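Local coordinates for ARF-like GTPase (PDB 4M9Q), which belongs to the ADP-ribosylation factor family of P-loop small G proteins and holds phosphoaminophosphonic acid-guanylate ester together with a magnesium ion, at residues L21-G26 and Q152-R157; F53-G58 and K66-E71; G46-E51 and T168-F173; L130-A133 and S138-V141. All coordinates share one frame; numbering follows the deposited sequence. Where two conformers were deposited one is given.

Interaction 1: residues L21-G26 and Q152-R157; sequences LNSIQG and QDVDHR
Val-154 sets its isopropyl group against the carbonyl oxygen of Ser-23 in the last turn of helix 17-24, a small worked example of a loop residue packing on the final turn of a helix. The firm part of the contact is at CG1, which lies 3.4 Å from Ser-23 O and 4.1 Å from Ser-23 CB. CG1 stands anti to the carbonyl carbon of its own residue (chi1 -63°), and this turns it toward the helix, while CB and CG2 of Val-154 also come within about van der Waals range of the same oxygen. Ser-23 is buried here, its CB facing the loop; its OG hydrogen-bonds Ala-146 O, with a weaker bond to Thr-19 O.

The outer part is much looser. Gly-26 O approaches Val-154 CG1 only to 4.3 Å, and both residues are exposed; Gly-26 follows Gln-25, where the chain leaves helical geometry. Past the valine the loop is held by its own bonds. Arg-157 N gives a capping bond to Asp-155 OD2 (2.8 Å) at the start of helix 157-190. In one of two modelled conformers, and so with less certainty, Arg-157 NH1 makes a salt bridge with Asp-155 OD1 (2.9 Å); OD1 lies nearly in the guanidinium plane, while NH1 meets it from above the carboxylate plane. Thr-145 N is a further donor to OD1.

The join between the segments is thus purely van der Waals, a methyl group against a carbonyl; the directional bonds lie elsewhere, from Ser-23 OG to Ala-146 O and from Arg-157 N and Thr-145 N to the Asp-155 carboxylate.

Interaction 2: residues F53-G58 and K66-E71; sequences FDLGGG and KKYLAE. With GNP (phosphoaminophosphonic acid-guanylate ester), chain D.
Tyr-68 lays its ring beside two side chains of strand 48-55, Phe-53 and Leu-55, showing how one aromatic residue can moor a loop to a sheet. Its CG stands anti to its own carbonyl carbon (chi1 -74°), which carries the ring toward the strand. The aromatic component is the pair with Phe-53: the centroids are 5.3 Å apart and the planes meet at 55°, an oblique pairing. Tyr-68 CE1 rests over one face of the Phe-53 ring, toward its rim, and is 3.9 Å from Phe-53 CD2; the two side chains cross nearly at right angles.

The aliphatic component is a CH-pi contact. Leu-55 CD1 sits over a face of the tyrosine, 4.3 Å from the centroid of the Tyr-68 ring and 15° off its normal, and the other methyl, Leu-55 CD2, meets Tyr-68 CD2 at 3.9 Å. Glu-71 adds a peripheral approach of OE2 toward the phenylalanine.

The polar component lies farther along the chain. Gly-57 N donates to GNP O2G over 2.8 Å, a bent bond, at the glycine of the DxxG motif common to small G proteins.

Within the fold, Phe-53 pairs through its backbone with Ile-7 and Leu-9 of the parallel strand 3-10, whose Leu-10 touches Leu-55, as does Trp-65. Asp-54 faces helix 17-24, bonded to Thr-18, whereas Ala-70 and Glu-71 pack against the long helix 157-190.

Interaction 3: residues G46-E51 and T168-F173; sequences GKYKIE and TVDREF. With SO4 (sulfate ion), chain F.
Tyr-48, the first residue of strand 48-55, and Lys-47 just before it both reach Asp-170 on helix 157-190, converging on one carboxylate oxygen. Of the hydrogen bonds, the one from Tyr-48 OH to Asp-170 OD1 is modelled at 2.4 Å, a length below the normal range that makes its detail doubtful. The carboxylate comes in at the edge of the tyrosine ring, near its plane, and is turned steeply against it. A second hydrogen bond is firmer: Lys-47 N donates to SO4 O1 at 2.9 Å, almost straight at 173°.

The ionic part is weaker. Lys-47 runs out extended except for a bend at chi3 (-53°), which brings NZ to 3.4 Å from Asp-170 OD1, a salt bridge whose hydrogen bond is weak. The same NZ lies near the sulfate as well, 3.4 Å from SO4 O4. The sulfate probably derives from the crystallisation liquor.

The apolar part belongs to the rings. Phe-173, nearly one turn along the helix from Asp-170, and Tyr-48 slide past each other in opposite directions, their planes at 56° and Phe-173 CE1 3.9 Å from Tyr-48 CE2. Arg-3 of strand 3-10 touches both side chains, and Val-166 touches Tyr-48 from within the helix.

Chemically, the lysine ammonium lies close to two anions that approach one another, with Asp-170 OD2 at 3.6 Å from SO4 O4. Its charge would be expected to ease their mutual repulsion, and the lysine, perhaps with the tyrosine hydroxyl, would help to keep the aspartate ionised.

Interaction 4: residues L130-A133 and S138-V141; sequences LGLA and SHNV
Leu-132 packs on His-139 and Val-141 inside a beta-alpha-beta unit, where helix 123-129 links strand 108-113 to the edge strand 139-143, its parallel neighbour. The helix is ended by a Schellman motif, with Gly-131 at positive phi, and the chain emerging from it delivers Leu-132 back toward the sheet.

Along this leucine the partners change atom by atom. CB lies against the imidazole, 3.7 Å from His-139 NE2, in an oblique approach. CG stands anti to the carbonyl carbon of Leu-132 (chi1 -67°), which carries the branch toward Val-141. At the tip CD1 touches two side chains, 3.9 Å from His-139 CD2 and 3.9 Å from Val-141 CG2, the latter a plain apolar touch. Beyond the two segments, Ile-110 of strand 108-113 and Met-94 of helix 87-99 also touch the leucine, which is buried.

The histidine is positioned by its own torsion: with chi1 at 62° its CG sits between backbone N and carbonyl carbon, and the ring is thrown across toward Leu-132. Its ND1 is hydrogen-bonded to Asn-137 O, and that bond probably restrains the ring. Ile-110 touches His-139 and Val-141 as well, a partner common to all three side chains. On the side of the ring nearer the Leu-132 backbone, His-139 CE1 lies 3.8 Å from Leu-132 O.

From the N terminus, helix 17-24 opens interaction 1 at residues 21-26, and residues 46-51 open interaction 3 before the first has closed. Strand 48-55 then runs straight on into interaction 2, a short loop closed at 66-71 within both larger ones. Interaction 4 follows in series, closing between 130-133 and 138-141, again inside both. Residues 152-157 close interaction 1, and 168-173 close interaction 3, so these two cross. Interaction 1 joins helix 17-24 to the loop before helix 157-190; interaction 3 joins strand 48-55 to that helix. Two direct touches link contacts: Leu-21 packs on Asp-54 between interactions 1 and 2, and Thr-168 on Ser-138 between interactions 3 and 4.

Interaction 1: residues L21-G26 and Q152-R157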
loop_
_atom_site.group_PDB
_atom_site.type_symbol
_atom_site.label_atom_id
_atom_site.label_comp_id
_atom_site.label_asym_id
_atom_site.label_seq_id
_atom_site.Cartn_x
_atom_site.Cartn_y
_atom_site.Cartn_z
ATOM N N LEU A 21 -7.033 1.946 6.051
ATOM C CA LEU A 21 -7.451 0.573 6.225
ATOM C C LEU A 21 -8.760 0.450 6.959
ATOM O O LEU A 21 -9.621 -0.285 6.521
ATOM C CB LEU A 21 -6.407 -0.203 6.990
ATOM C CG LEU A 21 -6.710 -1.697 6.979
ATOM C CD1 LEU A 21 -7.033 -2.105 5.528
ATOM C CD2 LEU A 21 -5.573 -2.489 7.595
ATOM N N ASN A 22 -8.905 1.141 8.087
ATOM C CA ASN A 22 -10.175 1.208 8.783
ATOM C C ASN A 22 -11.281 1.642 7.843
ATOM O O ASN A 22 -12.271 0.956 7.719
ATOM C CB ASN A 22 -10.135 2.148 10.012
ATOM C CG ASN A 22 -9.210 1.633 11.119
ATOM O OD1 ASN A 22 -8.880 0.426 11.186
ATOM N ND2 ASN A 22 -8.754 2.539 11.970
ATOM N N SER A 23 -11.108 2.744 7.137
ATOM C CA SER A 23 -12.189 3.284 6.315
ATOM C C SER A 23 -12.547 2.380 5.162
ATOM O O SER A 23 -13.672 2.379 4.695
ATOM C CB SER A 23 -11.806 4.665 5.791
ATOM O OG SER A 23 -11.805 5.589 6.881
ATOM N N ILE A 24 -11.580 1.614 4.688
ATOM C CA ILE A 24 -11.836 0.725 3.559
ATOM C C ILE A 24 -12.681 -0.466 3.996
ATOM O O ILE A 24 -13.450 -0.998 3.189
ATOM C CB ILE A 24 -10.536 0.307 2.872
ATOM C CG1 ILE A 24 -10.677 0.298 1.383
ATOM C CG2 ILE A 24 -10.072 -1.040 3.318
ATOM C CD1 ILE A 24 -9.319 0.388 0.722
ATOM N N GLN A 25 -12.526 -0.837 5.272
ATOM C CA GLN A 25 -13.325 -1.863 5.950
ATOM C C GLN A 25 -14.629 -1.303 6.569
ATOM O O GLN A 25 -15.196 -1.913 7.471
ATOM C CB GLN A 25 -12.489 -2.505 7.079
ATOM C CG GLN A 25 -11.750 -3.793 6.745
ATOM C CD GLN A 25 -12.374 -5.044 7.357
ATOM O OE1 GLN A 25 -12.896 -5.029 8.494
ATOM N NE2 GLN A 25 -12.322 -6.148 6.605
ATOM N N GLY A 26 -15.088 -0.135 6.125
ATOM C CA GLY A 26 -16.379 0.403 6.553
ATOM C C GLY A 26 -16.378 1.148 7.852
ATOM O O GLY A 26 -17.098 2.123 7.981
ATOM N N GLN A 152 -20.290 11.266 7.544
ATOM C CA GLN A 152 -20.224 11.120 6.090
ATOM C C GLN A 152 -19.913 9.686 5.717
ATOM O O GLN A 152 -19.361 8.943 6.520
ATOM C CB GLN A 152 -19.175 12.069 5.504
ATOM C CG GLN A 152 -19.563 13.543 5.590
ATOM C CD GLN A 152 -20.372 13.983 4.395
ATOM O OE1 GLN A 152 -21.520 14.418 4.529
ATOM N NE2 GLN A 152 -19.784 13.854 3.207
ATOM N N ASP A 153 -20.303 9.298 4.506
ATOM C CA ASP A 153 -19.890 8.031 3.943
ATOM C C ASP A 153 -18.388 8.071 3.699
ATOM O O ASP A 153 -17.807 9.140 3.485
ATOM C CB ASP A 153 -20.596 7.759 2.610
ATOM C CG ASP A 153 -22.085 7.474 2.773
ATOM O OD1 ASP A 153 -22.587 6.531 2.121
ATOM O OD2 ASP A 153 -22.756 8.188 3.543
ATOM N N VAL A 154 -17.756 6.909 3.712
ATOM C CA VAL A 154 -16.343 6.856 3.383
ATOM C C VAL A 154 -16.195 7.344 1.958
ATOM O O VAL A 154 -17.145 7.432 1.216
ATOM C CB VAL A 154 -15.731 5.434 3.547
ATOM C CG1 VAL A 154 -15.814 5.002 4.998
ATOM C CG2 VAL A 154 -16.442 4.428 2.641
ATOM N N ASP A 155 -14.982 7.666 1.596
ATOM C CA ASP A 155 -14.704 8.158 0.274
ATOM C C ASP A 155 -14.657 7.000 -0.698
ATOM O O ASP A 155 -13.817 6.100 -0.574
ATOM C CB ASP A 155 -13.364 8.863 0.330
ATOM C CG ASP A 155 -12.945 9.455 -0.967
ATOM O OD1 ASP A 155 -11.870 10.086 -0.944
ATOM O OD2 ASP A 155 -13.616 9.274 -1.988
ATOM N N HIS A 156 -15.526 7.042 -1.683
ATOM C CA HIS A 156 -15.567 6.039 -2.740
ATOM C C HIS A 156 -14.267 5.883 -3.490
ATOM O O HIS A 156 -14.024 4.840 -4.075
ATOM C CB HIS A 156 -16.710 6.339 -3.720
ATOM C CG HIS A 156 -16.464 7.533 -4.620
ATOM N ND1 HIS A 156 -15.792 7.439 -5.789
ATOM C CD2 HIS A 156 -16.815 8.887 -4.477
ATOM C CE1 HIS A 156 -15.716 8.669 -6.370
ATOM N NE2 HIS A 156 -16.341 9.546 -5.568
ATOM N N ARG A 157 -13.431 6.929 -3.489
ATOM C CA ARG A 157 -12.106 6.868 -4.133
ATOM C C ARG A 157 -11.257 5.707 -3.578
ATOM O O ARG A 157 -10.431 5.143 -4.293
ATOM C CB ARG A 157 -11.347 8.197 -3.988
ATOM C CG ARG A 157 -11.932 9.454 -4.667
ATOM C CD ARG A 157 -11.880 10.624 -3.666
ATOM N NE ARG A 157 -11.334 11.915 -4.076
ATOM C CZ ARG A 157 -11.063 12.917 -3.225
ATOM N NH1 ARG A 157 -11.275 12.780 -1.896
ATOM N NH2 ARG A 157 -10.565 14.060 -3.701
#

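Interaction 2: residues F53-G58 and K66-E71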
loop_
_atom_site.group_PDB
_atom_site.type_symbol
_atom_site.label_atom_id
_atom_site.label_comp_id
_atom_site.label_asym_id
_atom_site.label_seq_id
_atom_site.Cartn_x
_atom_site.Cartn_y
_atom_site.Cartn_z
ATOM N N PHE A 53 -1.826 -6.077 4.848
ATOM C CA PHE A 53 -0.885 -5.829 5.942
ATOM C C PHE A 53 -0.581 -4.317 6.059
ATOM O O PHE A 53 0.014 -3.732 5.180
ATOM C CB PHE A 53 0.374 -6.603 5.689
ATOM C CG PHE A 53 0.210 -8.083 5.871
ATOM C CD1 PHE A 53 0.209 -8.949 4.779
ATOM C CD2 PHE A 53 0.087 -8.628 7.153
ATOM C CE1 PHE A 53 0.103 -10.307 4.961
ATOM C CE2 PHE A 53 -0.063 -10.012 7.328
ATOM C CZ PHE A 53 -0.059 -10.854 6.223
ATOM N N ASP A 54 -1.035 -3.707 7.137
ATOM C CA ASP A 54 -0.800 -2.305 7.392
ATOM C C ASP A 54 0.455 -2.185 8.257
ATOM O O ASP A 54 0.424 -2.493 9.424
ATOM C CB ASP A 54 -2.036 -1.718 8.069
ATOM C CG ASP A 54 -1.770 -0.375 8.749
ATOM O OD1 ASP A 54 -0.891 0.397 8.297
ATOM O OD2 ASP A 54 -2.457 -0.077 9.750
ATOM N N LEU A 55 1.570 -1.800 7.667
ATOM C CA LEU A 55 2.835 -1.753 8.360
ATOM C C LEU A 55 3.092 -0.353 8.860
ATOM O O LEU A 55 2.751 0.616 8.188
ATOM C CB LEU A 55 3.951 -2.132 7.402
ATOM C CG LEU A 55 4.193 -3.624 7.176
ATOM C CD1 LEU A 55 3.008 -4.505 7.604
ATOM C CD2 LEU A 55 4.604 -3.906 5.748
ATOM N N GLY A 56 3.733 -0.229 10.004
ATOM C CA GLY A 56 4.124 1.088 10.498
ATOM C C GLY A 56 5.083 1.759 9.549
ATOM O O GLY A 56 5.887 1.073 8.918
ATOM N N GLY A 57 5.014 3.093 9.458
ATOM C CA GLY A 57 5.895 3.842 8.601
ATOM C C GLY A 57 6.982 4.654 9.264
ATOM O O GLY A 57 7.764 5.270 8.572
ATOM N N GLY A 58 7.062 4.681 10.589
ATOM C CA GLY A 58 8.135 5.386 11.284
ATOM C C GLY A 58 9.497 4.931 10.827
ATOM O O GLY A 58 9.664 3.769 10.459
ATOM N N LYS A 66 10.695 -4.726 3.892
ATOM C CA LYS A 66 11.258 -5.678 2.945
ATOM C C LYS A 66 10.984 -7.121 3.297
ATOM O O LYS A 66 11.059 -7.994 2.440
ATOM C CB LYS A 66 12.738 -5.437 2.598
ATOM C CG LYS A 66 13.625 -4.726 3.602
ATOM C CD LYS A 66 14.246 -5.682 4.583
ATOM C CE LYS A 66 15.728 -5.429 4.776
ATOM N NZ LYS A 66 16.190 -6.387 5.836
ATOM N N LYS A 67 10.621 -7.384 4.541
ATOM C CA LYS A 67 10.359 -8.769 4.963
ATOM C C LYS A 67 9.027 -9.279 4.422
ATOM O O LYS A 67 8.769 -10.477 4.477
ATOM C CB LYS A 67 10.418 -8.902 6.488
ATOM C CG LYS A 67 11.666 -8.265 7.048
ATOM C CD LYS A 67 12.150 -9.013 8.265
ATOM C CE LYS A 67 13.594 -8.665 8.610
ATOM N NZ LYS A 67 14.245 -9.910 9.068
ATOM N N TYR A 68 8.223 -8.374 3.865
ATOM C CA TYR A 68 6.925 -8.710 3.317
ATOM C C TYR A 68 6.884 -8.717 1.804
ATOM O O TYR A 68 5.858 -9.144 1.219
ATOM C CB TYR A 68 5.875 -7.703 3.796
ATOM C CG TYR A 68 5.484 -7.876 5.227
ATOM C CD1 TYR A 68 4.309 -8.545 5.561
ATOM C CD2 TYR A 68 6.292 -7.396 6.253
ATOM C CE1 TYR A 68 3.939 -8.721 6.878
ATOM C CE2 TYR A 68 5.938 -7.579 7.583
ATOM C CZ TYR A 68 4.753 -8.235 7.883
ATOM O OH TYR A 68 4.357 -8.407 9.185
ATOM N N LEU A 69 7.915 -8.211 1.141
ATOM C CA LEU A 69 7.716 -7.886 -0.276
ATOM C C LEU A 69 7.659 -9.126 -1.135
ATOM O O LEU A 69 7.104 -9.089 -2.242
ATOM C CB LEU A 69 8.746 -6.902 -0.778
ATOM C CG LEU A 69 8.676 -5.555 -0.042
ATOM C CD1 LEU A 69 9.838 -4.670 -0.486
ATOM C CD2 LEU A 69 7.322 -4.861 -0.250
ATOM N N ALA A 70 8.173 -10.234 -0.600
ATOM C CA ALA A 70 8.164 -11.525 -1.304
ATOM C C ALA A 70 6.799 -12.165 -1.287
ATOM O O ALA A 70 6.434 -12.873 -2.227
ATOM C CB ALA A 70 9.192 -12.489 -0.699
ATOM N N GLU A 71 6.033 -11.932 -0.224
ATOM C CA GLU A 71 4.712 -12.570 -0.103
ATOM C C GLU A 71 3.538 -11.696 -0.595
ATOM O O GLU A 71 2.397 -12.067 -0.454
ATOM C CB GLU A 71 4.475 -13.026 1.328
ATOM C CG GLU A 71 4.289 -11.904 2.321
ATOM C CD GLU A 71 4.410 -12.394 3.742
ATOM O OE1 GLU A 71 5.504 -12.224 4.362
ATOM O OE2 GLU A 71 3.400 -12.972 4.221
HETATM P PG GNP D . 2.049 5.098 11.076
HETATM O O1G GNP D . 1.092 3.980 11.751
HETATM O O2G GNP D . 2.647 4.594 9.717
HETATM O O3G GNP D . 3.067 5.525 12.149
HETATM N N3B GNP D . 1.036 6.378 10.602
HETATM P PB GNP D . -0.309 6.007 9.649
HETATM O O1B GNP D . -0.962 4.578 10.020
HETATM O O2B GNP D . 0.151 6.098 8.220
HETATM O O3A GNP D . -1.259 7.236 9.980
HETATM P PA GNP D . -2.711 7.208 10.628
HETATM O O1A GNP D . -2.402 6.829 12.025
HETATM O O2A GNP D . -3.584 6.391 9.741
HETATM O "O5'" GNP D . -3.062 8.758 10.474
HETATM C "C5'" GNP D . -2.109 9.750 10.926
HETATM C "C4'" GNP D . -2.841 11.052 11.345
HETATM O "O4'" GNP D . -3.472 11.560 10.160
HETATM C "C3'" GNP D . -4.015 10.833 12.286
HETATM O "O3'" GNP D . -4.373 12.013 13.004
HETATM C "C2'" GNP D . -5.175 10.628 11.372
HETATM O "O2'" GNP D . -6.422 10.937 11.920
HETATM C "C1'" GNP D . -4.876 11.649 10.320
HETATM N N9 GNP D . -5.533 11.449 9.025
HETATM C C8 GNP D . -5.552 10.303 8.347
HETATM N N7 GNP D . -6.172 10.462 7.169
HETATM C C5 GNP D . -6.580 11.733 7.099
HETATM C C6 GNP D . -7.328 12.513 6.097
HETATM O O6 GNP D . -7.737 12.001 5.038
HETATM N N1 GNP D . -7.535 13.785 6.360
HETATM C C2 GNP D . -7.098 14.387 7.511
HETATM N N2 GNP D . -7.390 15.681 7.666
HETATM N N3 GNP D . -6.406 13.741 8.485
HETATM C C4 GNP D . -6.156 12.397 8.327
#

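Interaction 3: residues G46-E51 and T168-F173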
loop_
_atom_site.group_PDB
_atom_site.type_symbol
_atom_site.label_atom_id
_atom_site.label_comp_id
_atom_site.label_asym_id
_atom_site.label_seq_id
_atom_site.Cartn_x
_atom_site.Cartn_y
_atom_site.Cartn_z
ATOM N N GLY A 46 -14.417 -8.086 -5.739
ATOM C CA GLY A 46 -14.777 -9.001 -6.753
ATOM C C GLY A 46 -14.607 -10.414 -6.264
ATOM O O GLY A 46 -15.144 -10.813 -5.229
ATOM N N LYS A 47 -13.787 -11.109 -7.025
ATOM C CA LYS A 47 -13.575 -12.537 -7.011
ATOM C C LYS A 47 -12.412 -12.887 -6.088
ATOM O O LYS A 47 -12.020 -14.007 -5.990
ATOM C CB LYS A 47 -13.219 -12.868 -8.449
ATOM C CG LYS A 47 -12.932 -14.276 -8.825
ATOM C CD LYS A 47 -11.999 -14.296 -10.033
ATOM C CE LYS A 47 -12.526 -13.460 -11.191
ATOM N NZ LYS A 47 -11.673 -13.571 -12.410
ATOM N N TYR A 48 -11.886 -11.897 -5.376
ATOM C CA TYR A 48 -10.705 -12.085 -4.531
ATOM C C TYR A 48 -10.910 -11.832 -3.037
ATOM O O TYR A 48 -11.633 -10.937 -2.625
ATOM C CB TYR A 48 -9.633 -11.134 -5.013
ATOM C CG TYR A 48 -9.078 -11.505 -6.339
ATOM C CD1 TYR A 48 -9.606 -10.996 -7.495
ATOM C CD2 TYR A 48 -8.066 -12.428 -6.438
ATOM C CE1 TYR A 48 -9.117 -11.374 -8.733
ATOM C CE2 TYR A 48 -7.584 -12.824 -7.664
ATOM C CZ TYR A 48 -8.107 -12.278 -8.799
ATOM O OH TYR A 48 -7.665 -12.663 -10.029
ATOM N N LYS A 49 -10.263 -12.663 -2.249
ATOM C CA LYS A 49 -10.109 -12.444 -0.825
ATOM C C LYS A 49 -8.782 -11.703 -0.742
ATOM O O LYS A 49 -7.816 -12.171 -1.302
ATOM C CB LYS A 49 -10.057 -13.790 -0.091
ATOM C CG LYS A 49 -10.480 -13.720 1.369
ATOM C CD LYS A 49 -10.468 -15.104 2.061
ATOM C CE LYS A 49 -10.306 -14.961 3.581
ATOM N NZ LYS A 49 -10.172 -16.231 4.351
ATOM N N ILE A 50 -8.745 -10.538 -0.109
ATOM C CA ILE A 50 -7.529 -9.708 -0.063
ATOM C C ILE A 50 -7.063 -9.584 1.374
ATOM O O ILE A 50 -7.776 -9.046 2.216
ATOM C CB ILE A 50 -7.800 -8.316 -0.671
ATOM C CG1 ILE A 50 -8.208 -8.481 -2.153
ATOM C CG2 ILE A 50 -6.558 -7.486 -0.652
ATOM C CD1 ILE A 50 -9.176 -7.466 -2.616
ATOM N N GLU A 51 -5.880 -10.125 1.643
ATOM C CA GLU A 51 -5.188 -9.946 2.885
ATOM C C GLU A 51 -4.380 -8.645 2.837
ATOM O O GLU A 51 -3.502 -8.494 1.967
ATOM C CB GLU A 51 -4.271 -11.113 3.076
ATOM C CG GLU A 51 -3.804 -11.316 4.509
ATOM C CD GLU A 51 -2.972 -12.615 4.678
ATOM O OE1 GLU A 51 -2.123 -12.985 3.803
ATOM O OE2 GLU A 51 -3.178 -13.296 5.705
ATOM N N THR A 168 -5.729 -5.038 -11.830
ATOM C CA THR A 168 -4.416 -5.181 -12.414
ATOM C C THR A 168 -3.824 -6.485 -12.004
ATOM O O THR A 168 -3.289 -7.190 -12.856
ATOM C CB THR A 168 -3.509 -4.026 -12.006
ATOM O OG1 THR A 168 -4.123 -2.805 -12.427
ATOM C CG2 THR A 168 -2.213 -4.090 -12.639
ATOM N N VAL A 169 -3.922 -6.845 -10.719
ATOM C CA VAL A 169 -3.422 -8.162 -10.275
ATOM C C VAL A 169 -4.192 -9.269 -11.022
ATOM O O VAL A 169 -3.594 -10.163 -11.553
ATOM C CB VAL A 169 -3.536 -8.344 -8.768
ATOM C CG1 VAL A 169 -3.149 -9.782 -8.333
ATOM C CG2 VAL A 169 -2.663 -7.287 -8.091
ATOM N N ASP A 170 -5.511 -9.126 -11.145
ATOM C CA ASP A 170 -6.309 -10.138 -11.786
ATOM C C ASP A 170 -5.861 -10.416 -13.209
ATOM O O ASP A 170 -5.740 -11.542 -13.584
ATOM C CB ASP A 170 -7.773 -9.736 -11.810
ATOM C CG ASP A 170 -8.629 -10.767 -12.532
ATOM O OD1 ASP A 170 -8.670 -11.930 -12.066
ATOM O OD2 ASP A 170 -9.229 -10.429 -13.557
ATOM N N ARG A 171 -5.643 -9.350 -13.966
ATOM C CA ARG A 171 -5.141 -9.416 -15.329
ATOM C C ARG A 171 -3.819 -10.205 -15.465
ATOM O O ARG A 171 -3.602 -10.815 -16.498
ATOM C CB ARG A 171 -4.993 -7.979 -15.869
ATOM C CG ARG A 171 -6.207 -7.404 -16.626
ATOM C CD ARG A 171 -7.552 -7.537 -15.901
ATOM N NE ARG A 171 -8.199 -6.255 -15.591
ATOM C CZ ARG A 171 -7.647 -5.046 -15.762
ATOM N NH1 ARG A 171 -6.422 -4.926 -16.256
ATOM N NH2 ARG A 171 -8.319 -3.951 -15.437
ATOM N N GLU A 172 -2.950 -10.203 -14.442
ATOM C CA GLU A 172 -1.641 -10.939 -14.476
ATOM C C GLU A 172 -1.591 -12.116 -13.521
ATOM O O GLU A 172 -0.520 -12.681 -13.278
ATOM C CB GLU A 172 -0.464 -10.014 -14.132
ATOM C CG GLU A 172 -0.421 -8.679 -14.897
ATOM C CD GLU A 172 -0.133 -8.789 -16.405
ATOM O OE1 GLU A 172 -0.459 -7.810 -17.127
ATOM O OE2 GLU A 172 0.416 -9.827 -16.871
ATOM N N PHE A 173 -2.728 -12.502 -12.959
ATOM C CA PHE A 173 -2.689 -13.403 -11.813
ATOM C C PHE A 173 -2.017 -14.722 -12.144
ATOM O O PHE A 173 -1.355 -15.320 -11.276
ATOM C CB PHE A 173 -4.090 -13.675 -11.299
ATOM C CG PHE A 173 -4.129 -14.388 -9.984
ATOM C CD1 PHE A 173 -3.998 -13.683 -8.804
ATOM C CD2 PHE A 173 -4.306 -15.779 -9.924
ATOM C CE1 PHE A 173 -4.039 -14.338 -7.594
ATOM C CE2 PHE A 173 -4.373 -16.440 -8.705
ATOM C CZ PHE A 173 -4.247 -15.714 -7.539
HETATM S S SO4 F . -12.380 -9.256 -10.502
HETATM O O1 SO4 F . -12.335 -9.721 -9.100
HETATM O O2 SO4 F . -13.747 -8.725 -10.766
HETATM O O3 SO4 F . -11.322 -8.224 -10.738
HETATM O O4 SO4 F . -12.137 -10.400 -11.414
#

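Interaction 4: residues L130-A133 and S138-V141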
loop_
_atom_site.group_PDB
_atom_site.type_symbol
_atom_site.label_atom_id
_atom_site.label_comp_id
_atom_site.label_asym_id
_atom_site.label_seq_id
_atom_site.Cartn_x
_atom_site.Cartn_y
_atom_site.Cartn_z
ATOM N N LEU A 130 6.761 12.081 -6.205
ATOM C CA LEU A 130 7.246 10.713 -5.954
ATOM C C LEU A 130 8.140 10.209 -7.069
ATOM O O LEU A 130 8.624 9.056 -7.017
ATOM C CB LEU A 130 6.111 9.731 -5.720
ATOM C CG LEU A 130 5.362 9.879 -4.411
ATOM C CD1 LEU A 130 4.316 8.780 -4.358
ATOM C CD2 LEU A 130 6.273 9.781 -3.218
ATOM N N GLY A 131 8.404 11.077 -8.044
ATOM C CA GLY A 131 9.362 10.750 -9.120
ATOM C C GLY A 131 8.949 9.484 -9.857
ATOM O O GLY A 131 9.754 8.577 -10.084
ATOM N N LEU A 132 7.671 9.448 -10.206
ATOM C CA LEU A 132 7.045 8.280 -10.761
ATOM C C LEU A 132 7.180 8.290 -12.265
ATOM O O LEU A 132 6.919 7.289 -12.927
ATOM C CB LEU A 132 5.553 8.207 -10.359
ATOM C CG LEU A 132 5.170 7.966 -8.883
ATOM C CD1 LEU A 132 3.657 8.076 -8.750
ATOM C CD2 LEU A 132 5.645 6.631 -8.341
ATOM N N ALA A 133 7.590 9.414 -12.821
ATOM C CA ALA A 133 7.880 9.454 -14.248
ATOM C C ALA A 133 8.819 8.277 -14.659
ATOM O O ALA A 133 8.754 7.779 -15.799
ATOM C CB ALA A 133 8.479 10.803 -14.611
ATOM N N SER A 138 3.650 -0.847 -12.811
ATOM C CA SER A 138 2.381 -0.293 -13.153
ATOM C C SER A 138 1.835 0.436 -11.918
ATOM O O SER A 138 1.971 -0.048 -10.798
ATOM C CB SER A 138 1.464 -1.393 -13.649
ATOM O OG SER A 138 0.159 -0.885 -13.780
ATOM N N HIS A 139 1.260 1.624 -12.102
ATOM C CA HIS A 139 0.767 2.373 -10.973
ATOM C C HIS A 139 -0.203 3.377 -11.378
ATOM O O HIS A 139 -0.247 3.805 -12.537
ATOM C CB HIS A 139 1.875 3.072 -10.259
ATOM C CG HIS A 139 2.583 4.073 -11.100
ATOM N ND1 HIS A 139 3.565 3.722 -11.934
ATOM C CD2 HIS A 139 2.380 5.459 -11.270
ATOM C CE1 HIS A 139 4.014 4.838 -12.597
ATOM N NE2 HIS A 139 3.265 5.890 -12.203
ATOM N N ASN A 140 -0.987 3.806 -10.409
ATOM C CA ASN A 140 -1.992 4.825 -10.661
ATOM C C ASN A 140 -2.142 5.599 -9.384
ATOM O O ASN A 140 -1.989 5.010 -8.302
ATOM C CB ASN A 140 -3.314 4.140 -11.012
ATOM C CG ASN A 140 -4.241 5.004 -11.831
ATOM O OD1 ASN A 140 -4.053 6.205 -11.990
ATOM N ND2 ASN A 140 -5.262 4.372 -12.379
ATOM N N VAL A 141 -2.484 6.879 -9.477
ATOM C CA VAL A 141 -2.557 7.718 -8.293
ATOM C C VAL A 141 -3.972 8.143 -8.115
ATOM O O VAL A 141 -4.589 8.586 -9.064
ATOM C CB VAL A 141 -1.709 9.008 -8.439
ATOM C CG1 VAL A 141 -1.924 9.949 -7.244
ATOM C CG2 VAL A 141 -0.237 8.641 -8.643
#